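Local coordinates for protein acetyltransferase Atu2258 (Agrobacterium tumefaciens str. C58, PDB 2G3A) that transfers an acetyl group from acetyl-CoA to acceptor substrates, preferring glucosamine 6-phosphate or dopamine, as a GCN5-related N-acetyltransferase, at residues Q79-P84 with K95-A100. Sequence-based numbering, arbitrary orientation.
Sequences QLLFVP and KLLAMA
Leu-96 meets a flat group at the contact, the peptide following Phe-82: its CD1 stands off one side of that peptide plane, beyond the oxygen, 4.4 Å from Phe-82 O, a loose approach. No ring lies between the segments, because the CB of Phe-82 points away from the helix and its phenyl packs against Pro-35 of the second subunit. The contact proper is aliphatic. The CB of Leu-81 points toward the helix; chi1 -164° sets CG anti to the backbone N, and chi2 (159°) then sends CD1 to Leu-97, leaving CD2 to Leu-96. Its CD2 lies 3.8 Å from Leu-96 CD1, and its CD1 lies 3.8 Å from Leu-97 CD2. The Leu-97 chain crosses that of Leu-81 at about a right angle, whereas Leu-96 meets it obliquely. Leu-96 CD1 is also shared with Val-83, whose CG2 comes within 4.2 Å, so one methyl bridges two strand-side residues. With no hydrogen bond across and 158 Å² buried in total, the contact between them is apolar packing. The CA atoms of Leu-81 and Leu-96 are 8.0 Å apart, and the axes of strand 79-82 and helix 95-100 make an angle of 139°, roughly antiparallel, as expected for the first half of a beta-alpha-beta crossover. Leu-81, Phe-82 and Val-83 probably bind CoA, as in related GNAT enzymes, and Val-83 O accepts a hydrogen bond from Arg-88 NE. Around this core, strand 63-72 pairs with strand 75-82, Leu-96 reaches Ile-54 and Ile-56 of strand 50-57, and Leu-97 packs against Tyr-125 and Tyr-128 of helix 119-128.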
ATOM      1  N   GLN A  79      -2.183  -6.992   3.537  1.00 23.37           N
ATOM      2  CA  GLN A  79      -2.390  -5.577   3.843  1.00 26.05           C
ATOM      3  C   GLN A  79      -2.625  -5.296   5.334  1.00 28.32           C
ATOM      4  O   GLN A  79      -2.050  -4.350   5.902  1.00 29.09           O
ATOM      5  CB  GLN A  79      -3.580  -5.034   3.036  1.00 26.61           C
ATOM      6  CG  GLN A  79      -3.802  -3.532   3.188  1.00 33.73           C
ATOM      7  CD  GLN A  79      -5.234  -3.121   2.866  1.00 45.38           C
ATOM      8  OE1 GLN A  79      -5.963  -3.838   2.169  1.00 51.15           O
ATOM      9  NE2 GLN A  79      -5.644  -1.965   3.377  1.00 42.47           N
ATOM     10  N   LEU A  80      -3.480  -6.100   5.965  1.00 26.01           N
ATOM     11  CA  LEU A  80      -3.790  -5.904   7.375  1.00 24.99           C
ATOM     12  C   LEU A  80      -3.795  -7.244   8.064  1.00 24.59           C
ATOM     13  O   LEU A  80      -4.239  -8.225   7.487  1.00 23.40           O
ATOM     14  CB  LEU A  80      -5.176  -5.269   7.568  1.00 24.96           C
ATOM     15  CG  LEU A  80      -5.603  -3.995   6.825  1.00 27.15           C
ATOM     16  CD1 LEU A  80      -7.114  -3.833   6.941  1.00 23.76           C
ATOM     17  CD2 LEU A  80      -4.908  -2.767   7.375  1.00 32.15           C
ATOM     18  N   LEU A  81      -3.334  -7.262   9.311  1.00 23.05           N
ATOM     19  CA  LEU A  81      -3.436  -8.440  10.154  1.00 23.30           C
ATOM     20  C   LEU A  81      -3.645  -7.984  11.569  1.00 24.22           C
ATOM     21  O   LEU A  81      -2.821  -7.232  12.105  1.00 24.97           O
ATOM     22  CB  LEU A  81      -2.164  -9.287  10.063  1.00 25.12           C
ATOM     23  CG  LEU A  81      -2.194 -10.737  10.559  1.00 26.53           C
ATOM     24  CD1 LEU A  81      -1.059 -11.534   9.938  1.00 31.64           C
ATOM     25  CD2 LEU A  81      -2.148 -10.855  12.096  1.00 27.75           C
ATOM     26  N   PHE A  82      -4.750  -8.432  12.174  1.00 22.12           N
ATOM     27  CA  PHE A  82      -5.044  -8.111  13.560  1.00 21.59           C
ATOM     28  C   PHE A  82      -5.455  -9.349  14.359  1.00 23.03           C
ATOM     29  O   PHE A  82      -6.370 -10.093  13.980  1.00 23.74           O
ATOM     30  CB  PHE A  82      -6.132  -7.027  13.656  1.00 23.69           C
ATOM     31  CG  PHE A  82      -6.490  -6.656  15.073  1.00 24.50           C
ATOM     32  CD1 PHE A  82      -5.711  -5.742  15.785  1.00 21.36           C
ATOM     33  CD2 PHE A  82      -7.588  -7.231  15.703  1.00 26.82           C
ATOM     34  CE1 PHE A  82      -6.021  -5.408  17.081  1.00 24.15           C
ATOM     35  CE2 PHE A  82      -7.911  -6.899  17.032  1.00 25.06           C
ATOM     36  CZ  PHE A  82      -7.128  -5.988  17.715  1.00 25.77           C
ATOM     37  N   VAL A  83      -4.774  -9.558  15.476  1.00 23.47           N
ATOM     38  CA  VAL A  83      -5.128 -10.621  16.399  1.00 24.36           C
ATOM     39  C   VAL A  83      -5.745  -9.997  17.651  1.00 25.26           C
ATOM     40  O   VAL A  83      -5.143  -9.117  18.251  1.00 23.91           O
ATOM     41  CB  VAL A  83      -3.889 -11.497  16.744  1.00 26.77           C
ATOM     42  CG1 VAL A  83      -4.235 -12.527  17.801  1.00 27.20           C
ATOM     43  CG2 VAL A  83      -3.355 -12.186  15.481  1.00 31.95           C
ATOM     44  N   PRO A  84      -6.965 -10.434  18.037  1.00 27.02           N
ATOM     45  CA  PRO A  84      -7.611  -9.910  19.249  1.00 28.40           C
ATOM     46  C   PRO A  84      -6.753 -10.108  20.504  1.00 29.51           C
ATOM     47  O   PRO A  84      -6.037 -11.101  20.625  1.00 27.98           O
ATOM     48  CB  PRO A  84      -8.900 -10.734  19.348  1.00 27.98           C
ATOM     49  CG  PRO A  84      -9.137 -11.242  17.978  1.00 30.37           C
ATOM     50  CD  PRO A  84      -7.798 -11.448  17.367  1.00 26.88           C
ATOM     51  N   LYS A  95      -0.839 -18.484  12.114  1.00 23.71           N
ATOM     52  CA  LYS A  95      -1.917 -19.299  11.557  1.00 22.93           C
ATOM     53  C   LYS A  95      -2.596 -18.578  10.401  1.00 23.57           C
ATOM     54  O   LYS A  95      -2.911 -19.193   9.384  1.00 21.18           O
ATOM     55  CB  LYS A  95      -2.941 -19.675  12.633  1.00 23.58           C
ATOM     56  CG  LYS A  95      -4.142 -20.468  12.096  1.00 20.71           C
ATOM     57  CD  LYS A  95      -4.971 -21.055  13.226  1.00 24.70           C
ATOM     58  CE  LYS A  95      -6.084 -21.961  12.690  1.00 27.37           C
ATOM     59  NZ  LYS A  95      -6.831 -22.584  13.822  1.00 31.31           N
ATOM     60  N   LEU A  96      -2.849 -17.281  10.580  1.00 22.37           N
ATOM     61  CA  LEU A  96      -3.425 -16.451   9.527  1.00 22.56           C
ATOM     62  C   LEU A  96      -2.496 -16.385   8.328  1.00 20.99           C
ATOM     63  O   LEU A  96      -2.945 -16.537   7.197  1.00 21.82           O
ATOM     64  CB  LEU A  96      -3.732 -15.034  10.044  1.00 21.40           C
ATOM     65  CG  LEU A  96      -4.835 -14.922  11.106  1.00 18.99           C
ATOM     66  CD1 LEU A  96      -4.757 -13.579  11.786  1.00 18.51           C
ATOM     67  CD2 LEU A  96      -6.226 -15.155  10.517  1.00 22.02           C
ATOM     68  N   LEU A  97      -1.197 -16.194   8.579  1.00 21.18           N
ATOM     69  CA  LEU A  97      -0.221 -16.185   7.483  1.00 22.05           C
ATOM     70  C   LEU A  97      -0.156 -17.529   6.745  1.00 24.37           C
ATOM     71  O   LEU A  97      -0.016 -17.573   5.520  1.00 24.26           O
ATOM     72  CB  LEU A  97       1.161 -15.807   8.003  1.00 20.72           C
ATOM     73  CG  LEU A  97       1.278 -14.359   8.518  1.00 19.43           C
ATOM     74  CD1 LEU A  97       2.603 -14.206   9.254  1.00 25.66           C
ATOM     75  CD2 LEU A  97       1.143 -13.342   7.350  1.00 24.04           C
ATOM     76  N   ALA A  98      -0.232 -18.620   7.503  1.00 24.44           N
ATOM     77  CA  ALA A  98      -0.222 -19.964   6.919  1.00 21.56           C
ATOM     78  C   ALA A  98      -1.472 -20.237   6.075  1.00 21.74           C
ATOM     79  O   ALA A  98      -1.385 -20.838   4.989  1.00 21.10           O
ATOM     80  CB  ALA A  98      -0.047 -21.026   8.021  1.00 21.74           C
HETATM   81  N   MSE A  99      -2.627 -19.766   6.534  1.00 23.02           N
HETATM   82  CA  MSE A  99      -3.860 -19.924   5.750  1.00 26.11           C
HETATM   83  C   MSE A  99      -3.828 -19.112   4.455  1.00 22.93           C
HETATM   84  O   MSE A  99      -4.264 -19.588   3.395  1.00 21.37           O
HETATM   85  CB  MSE A  99      -5.077 -19.533   6.575  1.00 25.47           C
HETATM   86  CG  MSE A  99      -5.334 -20.464   7.748  1.00 28.86           C
HETATM   87 SE   MSE A  99      -6.916 -19.898   8.721  1.00 40.17          SE
HETATM   88  CE  MSE A  99      -8.271 -19.970   7.280  1.00 25.91           C
ATOM     89  N   ALA A 100      -3.302 -17.892   4.541  1.00 23.47           N
ATOM     90  CA  ALA A 100      -3.118 -17.029   3.365  1.00 21.01           C
ATOM     91  C   ALA A 100      -2.115 -17.632   2.378  1.00 21.88           C
ATOM     92  O   ALA A 100      -2.360 -17.646   1.170  1.00 25.31           O
ATOM     93  CB  ALA A 100      -2.676 -15.623   3.800  1.00 20.79           C
TER